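Local coordinates for protein D-glyceraldehyde dehydrogenase (NADP(+)) (Thermoplasma acidophilum, PDB 5J77) that oxidises D-glyceraldehyde to (R)-glycerate with NADP(+) as electron acceptor, a step of the non-phosphorylated Entner-Doudoroff pathway, at residues V143-W148 with V170-S175; I245-G250 with Y407-Y412; A283-Y288 with Q379-A384; L401-K406 with R427-E432. The protein carries 2 engineered substitutions. One frame throughout, in Å; residues are numbered along the deposited sequence.

Contact 1 (V143-W148 with V170-S175); sequences VALTPW and VLKPSS
A beta-alpha-beta unit brings two parallel strands together here, pairing Val143 with Val170, Ala144 with Leu171 and Leu145 with Lys172, and both run on into loops that probably line the NADP(+) site, as in related enzymes. Ala144 carries the strand pairing: its N donates to Val170 O at 2.9 Å and its O accepts from Lys172 N at 2.9 Å, both bonds nearly straight (168° and 170°). One residue further along, the pairing weakens: Thr146 N reaches Lys172 O at 3.4 Å. On one face of the sheet Leu145 CD2 lies 3.8 Å from Lys172 CB; on the other, Leu171 CD1 bends toward Ala144 CB at 4.2 Å and meets the Thr146 side chain at about a right angle. A chi1 of 54° swings Thr146 OG1 over Pro173, 3.3 Å from its CA. The same hydroxyl bonds a water at 2.7 Å, and that water donates to Pro147 O and accepts from Ser174 N, bridging the two loops. Beyond it Ser174 OG sits in plane at the edge of the Trp148 ring, 3.7 Å from CD1, while its own hydrogen bond goes to Asp176 N. Helix 153-164, the crossover, packs on Leu171 and Thr146 through Val155; helix 205-214 meets Val143, Leu145, Val170 and Lys172; and strand 220-224 hydrogen-bonds to strand 130-145 as its next parallel neighbour.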
loop_
_atom_site.group_PDB
_atom_site.type_symbol
_atom_site.label_atom_id
_atom_site.label_comp_id
_atom_site.label_asym_id
_atom_site.label_seq_id
_atom_site.Cartn_x
_atom_site.Cartn_y
_atom_site.Cartn_z
ATOM N N VAL A 143 -2.426 -9.533 -25.631
ATOM C CA VAL A 143 -1.596 -10.392 -26.498
ATOM C C VAL A 143 -0.362 -10.798 -25.688
ATOM O O VAL A 143 0.358 -9.912 -25.137
ATOM C CB VAL A 143 -1.217 -9.685 -27.814
ATOM C CG1 VAL A 143 -0.154 -10.478 -28.570
ATOM C CG2 VAL A 143 -2.476 -9.482 -28.655
ATOM N N ALA A 144 -0.131 -12.116 -25.595
ATOM C CA ALA A 144 0.958 -12.652 -24.809
ATOM C C ALA A 144 1.964 -13.333 -25.784
ATOM O O ALA A 144 1.557 -14.185 -26.588
ATOM C CB ALA A 144 0.467 -13.599 -23.746
ATOM N N LEU A 145 3.215 -12.846 -25.768
ATOM C CA LEU A 145 4.260 -13.292 -26.711
ATOM C C LEU A 145 5.393 -13.863 -25.863
ATOM O O LEU A 145 6.064 -13.123 -25.119
ATOM C CB LEU A 145 4.805 -12.121 -27.554
ATOM C CG LEU A 145 3.826 -11.350 -28.447
ATOM C CD1 LEU A 145 4.467 -10.196 -29.203
ATOM C CD2 LEU A 145 3.188 -12.300 -29.452
ATOM N N THR A 146 5.611 -15.159 -25.960
ATOM C CA THR A 146 6.567 -15.857 -25.105
ATOM C C THR A 146 7.782 -16.350 -25.893
ATOM O O THR A 146 7.694 -16.638 -27.076
ATOM C CB THR A 146 5.929 -17.035 -24.386
ATOM O OG1 THR A 146 5.309 -17.889 -25.371
ATOM C CG2 THR A 146 4.911 -16.562 -23.310
ATOM N N PRO A 147 8.976 -16.336 -25.260
ATOM C CA PRO A 147 10.185 -16.672 -25.983
ATOM C C PRO A 147 10.441 -18.190 -25.903
ATOM O O PRO A 147 9.714 -18.906 -25.184
ATOM C CB PRO A 147 11.275 -15.892 -25.220
ATOM C CG PRO A 147 10.847 -16.047 -23.802
ATOM C CD PRO A 147 9.275 -15.986 -23.854
ATOM N N TRP A 148 11.478 -18.650 -26.610
ATOM C CA TRP A 148 11.835 -20.109 -26.599
ATOM C C TRP A 148 12.659 -20.612 -25.396
ATOM O O TRP A 148 12.663 -21.835 -25.110
ATOM C CB TRP A 148 12.555 -20.488 -27.878
ATOM C CG TRP A 148 13.704 -19.571 -28.201
ATOM C CD1 TRP A 148 13.689 -18.513 -29.060
ATOM C CD2 TRP A 148 15.028 -19.631 -27.632
ATOM N NE1 TRP A 148 14.915 -17.916 -29.073
ATOM C CE2 TRP A 148 15.769 -18.592 -28.227
ATOM C CE3 TRP A 148 15.667 -20.509 -26.736
ATOM C CZ2 TRP A 148 17.115 -18.362 -27.916
ATOM C CZ3 TRP A 148 16.980 -20.313 -26.441
ATOM C CH2 TRP A 148 17.705 -19.219 -27.012
ATOM N N VAL A 170 -4.846 -13.753 -26.105
ATOM C CA VAL A 170 -4.341 -14.387 -27.310
ATOM C C VAL A 170 -2.835 -14.602 -27.165
ATOM O O VAL A 170 -2.075 -13.644 -27.178
ATOM C CB VAL A 170 -4.616 -13.515 -28.564
ATOM C CG1 VAL A 170 -4.133 -14.247 -29.826
ATOM C CG2 VAL A 170 -6.123 -13.122 -28.642
ATOM N N LEU A 171 -2.441 -15.859 -26.954
ATOM C CA LEU A 171 -1.055 -16.332 -26.788
ATOM C C LEU A 171 -0.386 -16.796 -28.087
ATOM O O LEU A 171 -0.964 -17.616 -28.791
ATOM C CB LEU A 171 -1.001 -17.469 -25.769
ATOM C CG LEU A 171 0.324 -18.258 -25.638
ATOM C CD1 LEU A 171 1.430 -17.434 -25.057
ATOM C CD2 LEU A 171 0.132 -19.446 -24.722
ATOM N N LYS A 172 0.796 -16.245 -28.415
ATOM C CA LYS A 172 1.608 -16.696 -29.543
ATOM C C LYS A 172 2.974 -17.024 -28.989
ATOM O O LYS A 172 3.692 -16.123 -28.583
ATOM C CB LYS A 172 1.774 -15.642 -30.611
ATOM C CG LYS A 172 2.610 -16.146 -31.805
ATOM C CD LYS A 172 3.188 -14.999 -32.586
ATOM C CE LYS A 172 4.044 -15.445 -33.773
ATOM N NZ LYS A 172 5.204 -16.219 -33.317
ATOM N N PRO A 173 3.331 -18.298 -28.940
ATOM C CA PRO A 173 4.656 -18.668 -28.468
ATOM C C PRO A 173 5.678 -18.579 -29.563
ATOM O O PRO A 173 5.351 -18.327 -30.706
ATOM C CB PRO A 173 4.460 -20.116 -28.063
ATOM C CG PRO A 173 3.588 -20.621 -29.126
ATOM C CD PRO A 173 2.596 -19.489 -29.381
ATOM N N SER A 174 6.927 -18.762 -29.176
ATOM C CA SER A 174 7.999 -18.949 -30.128
ATOM C C SER A 174 7.733 -20.166 -31.025
ATOM O O SER A 174 7.376 -21.271 -30.560
ATOM C CB SER A 174 9.313 -19.199 -29.369
ATOM O OG SER A 174 10.320 -19.619 -30.228
ATOM N N SER A 175 7.993 -19.983 -32.301
ATOM C CA SER A 175 7.993 -21.113 -33.245
ATOM C C SER A 175 9.039 -22.207 -33.029
ATOM O O SER A 175 8.897 -23.283 -33.600
ATOM C CB SER A 175 8.089 -20.609 -34.697
ATOM O OG SER A 175 6.974 -19.745 -34.903
HETATM O O HOH W 1 7.258 -19.582 -26.255
#

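Contact 2 (I245-G250 with Y407-Y412); sequences ILELGG and YGLASY
Leu409, Tyr407 and Gly250 give up the most surface where the end of strand 243-247 meets the loop leading into strand 410-414, and the contact is made by packing, with no hydrogen bond between the two segments. Tyr407 lays its side chain along the two glycines. Its CB packs 3.7 Å from Gly250 C, and its CD1 comes within 3.2 Å of Gly249 O. Gly250 O hangs 4.1 Å above one face of the ring, displaced toward the rim. With CG anti to the carbonyl carbon (chi1 -58°), the tyrosine ring is carried onto this backbone. A beta carbon on Gly249 would point at the ring and collide with Tyr407 CE1, so this close fit depends on the missing side chain. Leu409 takes the neighbouring position: its CB lies 4.3 Å from Gly250 CA, and the Leu409 and Glu247 side chains cross at about a right angle, with Leu409 CD1 3.8 Å from Glu247 CG. Glu247 is modelled in two conformers, so the finer detail at its carboxylate is doubtful; in the one given, OE2 bonds His447. The Glu-Leu-Gly-Gly run is the glutamate signature of aldehyde dehydrogenases, with Glu247 the predicted proton acceptor; Tyr407 and Leu409, preceding strand 410-414 of the catalytic-domain sheet, pack against this active-site turn.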
loop_
_atom_site.group_PDB
_atom_site.type_symbol
_atom_site.label_atom_id
_atom_site.label_comp_id
_atom_site.label_asym_id
_atom_site.label_seq_id
_atom_site.Cartn_x
_atom_site.Cartn_y
_atom_site.Cartn_z
ATOM N N ILE A 245 4.362 -4.342 -21.732
ATOM C CA ILE A 245 5.151 -5.087 -20.801
ATOM C C ILE A 245 6.164 -5.850 -21.661
ATOM O O ILE A 245 5.853 -6.877 -22.217
ATOM C CB ILE A 245 4.349 -6.056 -19.973
ATOM C CG1 ILE A 245 3.318 -5.342 -19.120
ATOM C CG2 ILE A 245 5.257 -6.869 -19.112
ATOM C CD1 ILE A 245 2.353 -6.293 -18.461
ATOM N N LEU A 246 7.360 -5.290 -21.775
ATOM C CA LEU A 246 8.450 -5.844 -22.534
ATOM C C LEU A 246 9.599 -6.168 -21.631
ATOM O O LEU A 246 10.138 -5.323 -20.981
ATOM C CB LEU A 246 8.920 -4.900 -23.593
ATOM C CG LEU A 246 7.860 -4.247 -24.412
ATOM C CD1 LEU A 246 8.487 -3.208 -25.294
ATOM C CD2 LEU A 246 7.111 -5.275 -25.205
ATOM N N GLU A 247 9.949 -7.420 -21.584
ATOM C CA GLU A 247 11.310 -7.860 -21.115
ATOM C C GLU A 247 12.309 -8.517 -22.185
ATOM O O GLU A 247 12.193 -9.473 -22.986
ATOM C CB GLU A 247 11.185 -8.847 -19.953
ATOM C CG GLU A 247 12.500 -9.104 -19.175
ATOM C CD GLU A 247 13.221 -10.431 -19.500
ATOM O OE1 GLU A 247 14.102 -10.422 -20.377
ATOM O OE2 GLU A 247 12.923 -11.466 -18.875
ATOM N N LEU A 248 13.269 -7.622 -22.320
ATOM C CA LEU A 248 14.129 -7.708 -23.462
ATOM C C LEU A 248 15.533 -8.201 -23.049
ATOM O O LEU A 248 15.657 -8.903 -22.085
ATOM C CB LEU A 248 14.119 -6.413 -24.249
ATOM C CG LEU A 248 12.729 -5.885 -24.622
ATOM C CD1 LEU A 248 12.807 -4.648 -25.466
ATOM C CD2 LEU A 248 11.849 -6.913 -25.307
ATOM N N GLY A 249 16.568 -7.858 -23.786
ATOM C CA GLY A 249 17.899 -8.325 -23.453
ATOM C C GLY A 249 18.509 -7.920 -22.123
ATOM O O GLY A 249 18.067 -6.986 -21.508
ATOM N N GLY A 250 19.526 -8.653 -21.708
ATOM C CA GLY A 250 20.291 -8.396 -20.510
ATOM C C GLY A 250 21.790 -8.577 -20.789
ATOM O O GLY A 250 22.141 -9.141 -21.790
ATOM N N TYR A 407 22.181 -2.468 -21.403
ATOM C CA TYR A 407 21.225 -3.331 -20.742
ATOM C C TYR A 407 21.213 -3.055 -19.269
ATOM O O TYR A 407 22.127 -2.405 -18.713
ATOM C CB TYR A 407 21.481 -4.852 -21.026
ATOM C CG TYR A 407 21.451 -5.143 -22.499
ATOM C CD1 TYR A 407 20.243 -5.278 -23.186
ATOM C CD2 TYR A 407 22.615 -5.199 -23.237
ATOM C CE1 TYR A 407 20.190 -5.525 -24.574
ATOM C CE2 TYR A 407 22.579 -5.443 -24.617
ATOM C CZ TYR A 407 21.358 -5.591 -25.274
ATOM O OH TYR A 407 21.306 -5.801 -26.621
ATOM N N GLY A 408 20.182 -3.529 -18.613
ATOM C CA GLY A 408 20.065 -3.308 -17.210
ATOM C C GLY A 408 19.205 -4.234 -16.420
ATOM O O GLY A 408 18.573 -3.815 -15.509
ATOM N N LEU A 409 19.222 -5.505 -16.759
ATOM C CA LEU A 409 18.438 -6.481 -16.045
ATOM C C LEU A 409 19.088 -7.015 -14.786
ATOM O O LEU A 409 18.983 -6.418 -13.759
ATOM C CB LEU A 409 17.978 -7.626 -16.953
ATOM C CG LEU A 409 16.572 -8.129 -16.656
ATOM C CD1 LEU A 409 16.020 -9.098 -17.675
ATOM C CD2 LEU A 409 16.402 -8.647 -15.258
ATOM N N ALA A 410 19.739 -8.152 -14.856
ATOM C CA ALA A 410 20.334 -8.724 -13.669
ATOM C C ALA A 410 21.795 -8.369 -13.474
ATOM O O ALA A 410 22.420 -7.851 -14.341
ATOM C CB ALA A 410 20.126 -10.221 -13.615
ATOM N N SER A 411 22.295 -8.672 -12.296
ATOM C CA SER A 411 23.680 -8.421 -11.927
ATOM C C SER A 411 23.959 -9.235 -10.700
ATOM O O SER A 411 23.040 -9.577 -9.957
ATOM C CB SER A 411 23.863 -6.948 -11.582
ATOM O OG SER A 411 22.904 -6.488 -10.569
ATOM N N TYR A 412 25.234 -9.515 -10.450
ATOM C CA TYR A 412 25.622 -10.378 -9.346
ATOM C C TYR A 412 26.771 -9.777 -8.573
ATOM O O TYR A 412 27.633 -9.145 -9.175
ATOM C CB TYR A 412 26.032 -11.789 -9.890
ATOM C CG TYR A 412 24.896 -12.475 -10.635
ATOM C CD1 TYR A 412 24.718 -12.259 -11.978
ATOM C CD2 TYR A 412 24.019 -13.335 -9.989
ATOM C CE1 TYR A 412 23.674 -12.830 -12.650
ATOM C CE2 TYR A 412 22.971 -13.953 -10.679
ATOM C CZ TYR A 412 22.787 -13.674 -12.000
ATOM O OH TYR A 412 21.745 -14.252 -12.745
#

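Contact 3 (A283-Y288 with Q379-A384); sequences AAERLY and QEEIFA
The carboxylate of Glu285 presents its syn edge to two consecutive backbone N-H groups, those of Ile382 and Phe383. Ile382 N donates to OE1 at 2.8 Å, on the syn lone pair, and adds a weak bond to OE2; Phe383 N reaches OE2 at 2.9 Å, 16° out of the carboxylate plane. Two further flat groups, the Arg286 guanidinium and the Gln379 amide, have planes 50° apart, with Arg286 NH2 3.5 Å from Gln379 NE2. These two donors merely pack: Arg286 NE bonds Phe378 O and its NH2 Asp404 O, while Gln379 NE2 bonds Gln373 O. Glu285 bends at chi2 (-107°), which turns the acid across the loop until OE1 lies 3.4 Å from Ile382 CB. Lys251 forms a salt bridge with OE1 and probably offsets the nearby charge of Glu381, whose OE2 lies 4.6 Å from Glu285 OE2 and accepts from Gly250 N. With an alanine here, the N-H groups of Ile382 and Phe383 would probably be left without their common acceptor and the loop less firmly placed. That loop, inferred to bind NADP(+), leads from helix 376-379 into strand 386-392, while Glu285 and Arg286 stand on strand 284-290, between 386-392 and 252-256 in the catalytic-domain sheet.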
loop_
_atom_site.group_PDB
_atom_site.type_symbol
_atom_site.label_atom_id
_atom_site.label_comp_id
_atom_site.label_asym_id
_atom_site.label_seq_id
_atom_site.Cartn_x
_atom_site.Cartn_y
_atom_site.Cartn_z
ATOM N N ALA A 283 21.564 -14.365 -17.437
ATOM C CA ALA A 283 22.864 -15.025 -17.518
ATOM C C ALA A 283 24.015 -14.078 -17.205
ATOM O O ALA A 283 24.021 -12.931 -17.614
ATOM C CB ALA A 283 23.072 -15.614 -18.888
ATOM N N ALA A 284 24.998 -14.593 -16.488
ATOM C CA ALA A 284 26.294 -13.905 -16.315
ATOM C C ALA A 284 26.809 -13.664 -17.722
ATOM O O ALA A 284 26.956 -14.630 -18.480
ATOM C CB ALA A 284 27.258 -14.792 -15.576
ATOM N N GLU A 285 26.962 -12.390 -18.096
ATOM C CA GLU A 285 27.471 -12.019 -19.426
ATOM C C GLU A 285 28.783 -11.192 -19.419
ATOM O O GLU A 285 29.313 -10.839 -20.488
ATOM C CB GLU A 285 26.367 -11.251 -20.198
ATOM C CG GLU A 285 25.164 -12.075 -20.639
ATOM C CD GLU A 285 25.086 -12.376 -22.136
ATOM O OE1 GLU A 285 25.881 -11.834 -22.918
ATOM O OE2 GLU A 285 24.170 -13.164 -22.561
ATOM N N ARG A 286 29.268 -10.866 -18.221
ATOM C CA ARG A 286 30.541 -10.177 -18.001
ATOM C C ARG A 286 31.026 -10.574 -16.636
ATOM O O ARG A 286 30.235 -10.599 -15.704
ATOM C CB ARG A 286 30.350 -8.663 -17.920
ATOM C CG ARG A 286 30.015 -7.952 -19.212
ATOM C CD ARG A 286 29.737 -6.532 -18.818
ATOM N NE ARG A 286 29.314 -5.642 -19.881
ATOM C CZ ARG A 286 29.038 -4.345 -19.688
ATOM N NH1 ARG A 286 29.138 -3.809 -18.464
ATOM N NH2 ARG A 286 28.646 -3.577 -20.721
ATOM N N LEU A 287 32.320 -10.813 -16.501
ATOM C CA LEU A 287 32.895 -11.237 -15.236
ATOM C C LEU A 287 33.953 -10.214 -14.838
ATOM O O LEU A 287 34.885 -9.894 -15.622
ATOM C CB LEU A 287 33.478 -12.642 -15.398
ATOM C CG LEU A 287 34.174 -13.255 -14.170
ATOM C CD1 LEU A 287 33.268 -13.220 -12.929
ATOM C CD2 LEU A 287 34.731 -14.668 -14.487
ATOM N N TYR A 288 33.761 -9.659 -13.639
ATOM C CA TYR A 288 34.684 -8.721 -13.047
ATOM C C TYR A 288 35.159 -9.314 -11.739
ATOM O O TYR A 288 34.368 -9.555 -10.834
ATOM C CB TYR A 288 33.981 -7.392 -12.746
ATOM C CG TYR A 288 33.454 -6.634 -13.948
ATOM C CD1 TYR A 288 34.311 -5.954 -14.798
ATOM C CD2 TYR A 288 32.077 -6.606 -14.241
ATOM C CE1 TYR A 288 33.833 -5.265 -15.890
ATOM C CE2 TYR A 288 31.587 -5.870 -15.331
ATOM C CZ TYR A 288 32.461 -5.219 -16.150
ATOM O OH TYR A 288 31.997 -4.527 -17.232
ATOM N N GLN A 379 29.794 -5.557 -24.622
ATOM C CA GLN A 379 28.696 -4.628 -24.890
ATOM C C GLN A 379 27.443 -5.263 -25.511
ATOM O O GLN A 379 26.379 -4.700 -25.397
ATOM C CB GLN A 379 29.237 -3.514 -25.781
ATOM C CG GLN A 379 30.339 -2.710 -25.100
ATOM C CD GLN A 379 29.855 -1.845 -23.917
ATOM O OE1 GLN A 379 28.724 -1.321 -23.919
ATOM N NE2 GLN A 379 30.712 -1.714 -22.880
ATOM N N GLU A 380 27.550 -6.419 -26.169
ATOM C CA GLU A 380 26.372 -7.020 -26.866
ATOM C C GLU A 380 25.984 -8.334 -26.271
ATOM O O GLU A 380 26.858 -9.160 -26.010
ATOM C CB GLU A 380 26.658 -7.249 -28.352
ATOM C CG GLU A 380 27.053 -5.997 -29.129
ATOM C CD GLU A 380 25.964 -4.938 -29.100
ATOM O OE1 GLU A 380 24.763 -5.326 -29.046
ATOM O OE2 GLU A 380 26.288 -3.721 -29.080
ATOM N N GLU A 381 24.681 -8.541 -26.087
ATOM C CA GLU A 381 24.165 -9.791 -25.523
ATOM C C GLU A 381 24.639 -10.985 -26.298
ATOM O O GLU A 381 24.647 -10.936 -27.489
ATOM C CB GLU A 381 22.649 -9.816 -25.470
ATOM C CG GLU A 381 22.134 -10.818 -24.444
ATOM C CD GLU A 381 20.623 -10.683 -24.185
ATOM O OE1 GLU A 381 19.978 -10.056 -25.057
ATOM O OE2 GLU A 381 20.103 -11.153 -23.108
ATOM N N ILE A 382 25.033 -12.043 -25.600
ATOM C CA ILE A 382 25.553 -13.259 -26.221
ATOM C C ILE A 382 24.533 -14.382 -26.155
ATOM O O ILE A 382 24.360 -15.041 -27.127
ATOM C CB ILE A 382 26.875 -13.696 -25.562
ATOM C CG1 ILE A 382 27.980 -12.630 -25.780
ATOM C CG2 ILE A 382 27.327 -15.061 -26.062
ATOM C CD1 ILE A 382 29.153 -12.712 -24.812
ATOM N N PHE A 383 23.930 -14.657 -25.010
ATOM C CA PHE A 383 22.839 -15.650 -24.910
ATOM C C PHE A 383 23.331 -17.064 -25.278
ATOM O O PHE A 383 22.706 -17.789 -26.050
ATOM C CB PHE A 383 21.635 -15.229 -25.783
ATOM C CG PHE A 383 20.317 -15.326 -25.105
ATOM C CD1 PHE A 383 19.995 -14.453 -24.057
ATOM C CD2 PHE A 383 19.349 -16.273 -25.526
ATOM C CE1 PHE A 383 18.744 -14.528 -23.409
ATOM C CE2 PHE A 383 18.082 -16.346 -24.897
ATOM C CZ PHE A 383 17.779 -15.474 -23.837
ATOM N N ALA A 384 24.487 -17.422 -24.746
ATOM C CA ALA A 384 25.144 -18.658 -25.019
ATOM C C ALA A 384 26.285 -18.817 -23.978
ATOM O O ALA A 384 26.476 -17.914 -23.147
ATOM C CB ALA A 384 25.680 -18.691 -26.444
#

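Contact 4 (L401-K406 with R427-E432); sequences LANDNK and RIRFGE. Engineered in segment 401-406: Asn405 (natural residue Ser).
Two acceptors share the amide nitrogen of Asn403: ND2 donates to Arg427 O at 3.1 Å, nearly in the plane of its own amide, and to a water at 2.9 Å that also accepts from Arg427 NH2. The other end of the amide works in reverse, OD1 receiving Arg429 N at 3.0 Å from a donor tilted 29° out of the carbonyl plane. Asn403 thereby grips the chain on both sides of Ile428, just where helix 418-427 gives way to an inverse gamma turn centred on Arg429. A leucine in its place would probably leave Arg429 N and Arg427 O without these partners and the turn less well fixed. Alongside, Phe430 points the edge of its ring at the helix end: CZ is 3.4 Å from Ala402 O and 3.7 Å from ND2 of Asn405, an engineered residue whose amide is turned 69° from the ring; its OD1 bonds Tyr407 N and its ND2 Lys251 O. Ala402 CB meets Ile428 CD1 at 4.2 Å to complete the apolar part. Ile428 O accepts from Lys471 NZ, and Arg429 NH2 donates to Pro138 O, both of the second subunit. Beyond the turn, Glu432 pairs in parallel with a strand of that subunit, the continuous intersubunit sheet characteristic of aldehyde dehydrogenase dimers.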
loop_
_atom_site.group_PDB
_atom_site.type_symbol
_atom_site.label_atom_id
_atom_site.label_comp_id
_atom_site.label_asym_id
_atom_site.label_seq_id
_atom_site.Cartn_x
_atom_site.Cartn_y
_atom_site.Cartn_z
ATOM N N LEU A 401 31.911 0.408 -14.378
ATOM C CA LEU A 401 32.020 -0.615 -15.444
ATOM C C LEU A 401 30.688 -1.374 -15.600
ATOM O O LEU A 401 30.198 -1.571 -16.711
ATOM C CB LEU A 401 33.156 -1.562 -15.123
ATOM C CG LEU A 401 34.505 -0.864 -15.136
ATOM C CD1 LEU A 401 35.482 -1.789 -14.422
ATOM C CD2 LEU A 401 34.960 -0.621 -16.563
ATOM N N ALA A 402 30.084 -1.752 -14.495
ATOM C CA ALA A 402 28.812 -2.426 -14.539
ATOM C C ALA A 402 27.725 -1.590 -15.227
ATOM O O ALA A 402 27.058 -2.078 -16.101
ATOM C CB ALA A 402 28.394 -2.850 -13.160
ATOM N N ASN A 403 27.578 -0.321 -14.859
ATOM C CA ASN A 403 26.568 0.552 -15.464
ATOM C C ASN A 403 26.851 1.017 -16.861
ATOM O O ASN A 403 26.007 1.557 -17.502
ATOM C CB ASN A 403 26.271 1.758 -14.596
ATOM C CG ASN A 403 25.832 1.388 -13.215
ATOM O OD1 ASN A 403 25.070 0.478 -13.020
ATOM N ND2 ASN A 403 26.296 2.123 -12.256
ATOM N N ASP A 404 28.062 0.800 -17.324
ATOM C CA ASP A 404 28.441 1.187 -18.657
ATOM C C ASP A 404 28.007 0.040 -19.553
ATOM O O ASP A 404 28.806 -0.743 -20.016
ATOM C CB ASP A 404 29.937 1.384 -18.709
ATOM C CG ASP A 404 30.434 1.450 -20.068
ATOM O OD1 ASP A 404 29.803 2.120 -20.868
ATOM O OD2 ASP A 404 31.433 0.796 -20.348
ATOM N N ASN A 405 26.710 -0.010 -19.786
ATOM C CA ASN A 405 26.030 -1.084 -20.451
ATOM C C ASN A 405 24.691 -0.620 -20.988
ATOM O O ASN A 405 23.948 -0.023 -20.265
ATOM C CB ASN A 405 25.763 -2.006 -19.267
ATOM C CG ASN A 405 25.388 -3.417 -19.622
ATOM O OD1 ASN A 405 24.764 -3.684 -20.610
ATOM N ND2 ASN A 405 25.730 -4.322 -18.735
ATOM N N LYS A 406 24.355 -0.881 -22.235
ATOM C CA LYS A 406 23.014 -0.483 -22.673
ATOM C C LYS A 406 21.857 -1.361 -22.079
ATOM O O LYS A 406 20.710 -0.993 -22.204
ATOM C CB LYS A 406 22.956 -0.416 -24.186
ATOM C CG LYS A 406 22.787 -1.735 -24.866
ATOM C CD LYS A 406 22.929 -1.596 -26.368
ATOM C CE LYS A 406 22.726 -2.936 -27.053
ATOM N NZ LYS A 406 23.213 -2.937 -28.462
ATOM N N ARG A 427 23.678 2.077 -6.072
ATOM C CA ARG A 427 24.627 2.411 -7.127
ATOM C C ARG A 427 24.613 1.508 -8.367
ATOM O O ARG A 427 24.870 1.955 -9.454
ATOM C CB ARG A 427 26.041 2.578 -6.554
ATOM C CG ARG A 427 26.250 3.868 -5.764
ATOM C CD ARG A 427 26.389 5.084 -6.656
ATOM N NE ARG A 427 27.772 5.299 -7.063
ATOM C CZ ARG A 427 28.202 5.268 -8.315
ATOM N NH1 ARG A 427 29.467 5.456 -8.575
ATOM N NH2 ARG A 427 27.373 5.038 -9.313
ATOM N N ILE A 428 24.303 0.243 -8.184
ATOM C CA ILE A 428 24.199 -0.694 -9.302
ATOM C C ILE A 428 22.825 -0.456 -9.966
ATOM O O ILE A 428 21.822 -0.833 -9.441
ATOM C CB ILE A 428 24.385 -2.150 -8.824
ATOM C CG1 ILE A 428 25.784 -2.345 -8.260
ATOM C CG2 ILE A 428 24.118 -3.149 -9.936
ATOM C CD1 ILE A 428 26.866 -2.313 -9.298
ATOM N N ARG A 429 22.816 0.202 -11.102
ATOM C CA ARG A 429 21.592 0.536 -11.788
ATOM C C ARG A 429 20.995 -0.599 -12.646
ATOM O O ARG A 429 20.860 -0.489 -13.841
ATOM C CB ARG A 429 21.770 1.815 -12.605
ATOM C CG ARG A 429 22.165 3.024 -11.783
ATOM C CD ARG A 429 21.000 3.688 -11.091
ATOM N NE ARG A 429 20.242 4.451 -12.056
ATOM C CZ ARG A 429 19.095 5.057 -11.812
ATOM N NH1 ARG A 429 18.568 5.000 -10.616
ATOM N NH2 ARG A 429 18.500 5.710 -12.777
ATOM N N PHE A 430 20.633 -1.667 -11.964
ATOM C CA PHE A 430 20.069 -2.848 -12.564
ATOM C C PHE A 430 18.791 -3.274 -11.855
ATOM O O PHE A 430 18.663 -3.128 -10.655
ATOM C CB PHE A 430 21.099 -3.999 -12.548
ATOM C CG PHE A 430 22.163 -3.862 -13.588
ATOM C CD1 PHE A 430 23.166 -2.935 -13.447
ATOM C CD2 PHE A 430 22.147 -4.638 -14.722
ATOM C CE1 PHE A 430 24.127 -2.796 -14.408
ATOM C CE2 PHE A 430 23.105 -4.488 -15.690
ATOM C CZ PHE A 430 24.096 -3.566 -15.530
ATOM N N GLY A 431 17.855 -3.800 -12.625
ATOM C CA GLY A 431 16.589 -4.268 -12.057
ATOM C C GLY A 431 16.766 -5.331 -10.973
ATOM O O GLY A 431 15.978 -5.390 -10.026
ATOM N N GLU A 432 17.740 -6.229 -11.139
ATOM C CA GLU A 432 17.982 -7.273 -10.129
ATOM C C GLU A 432 19.440 -7.316 -9.766
ATOM O O GLU A 432 20.299 -7.367 -10.644
ATOM C CB GLU A 432 17.519 -8.627 -10.608
ATOM C CG GLU A 432 16.016 -8.681 -10.979
ATOM C CD GLU A 432 15.590 -10.026 -11.569
ATOM O OE1 GLU A 432 16.486 -10.807 -12.102
ATOM O OE2 GLU A 432 14.360 -10.267 -11.487
HETATM O O HOH W 2 28.081 4.377 -12.162
#

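In the fold
Contact 2 is wholly buried and closest to the chain's centre, about 9 Å away from its own centre; contacts 1, 3 and 4 are partly buried, the last two about 17 and 19 Å from it. Chemistry follows place. Contact 1 pairs parallel strands of the nucleotide-binding sheet, contact 2 packs a ring on two glycines and a leucine against the glutamate chain, and contacts 3 and 4 each use one side chain to hold a loop's backbone. The sheet of contact 1 supplies one side of contact 2, whereas the catalytic-domain sheet serves contacts 2, 3 and 4. Glu381 ties contact 3 to Gly250, Trp148 packs on Phe383, and Lys406 forms a salt bridge with Glu380. Contacts 2 and 4 both reach the second subunit.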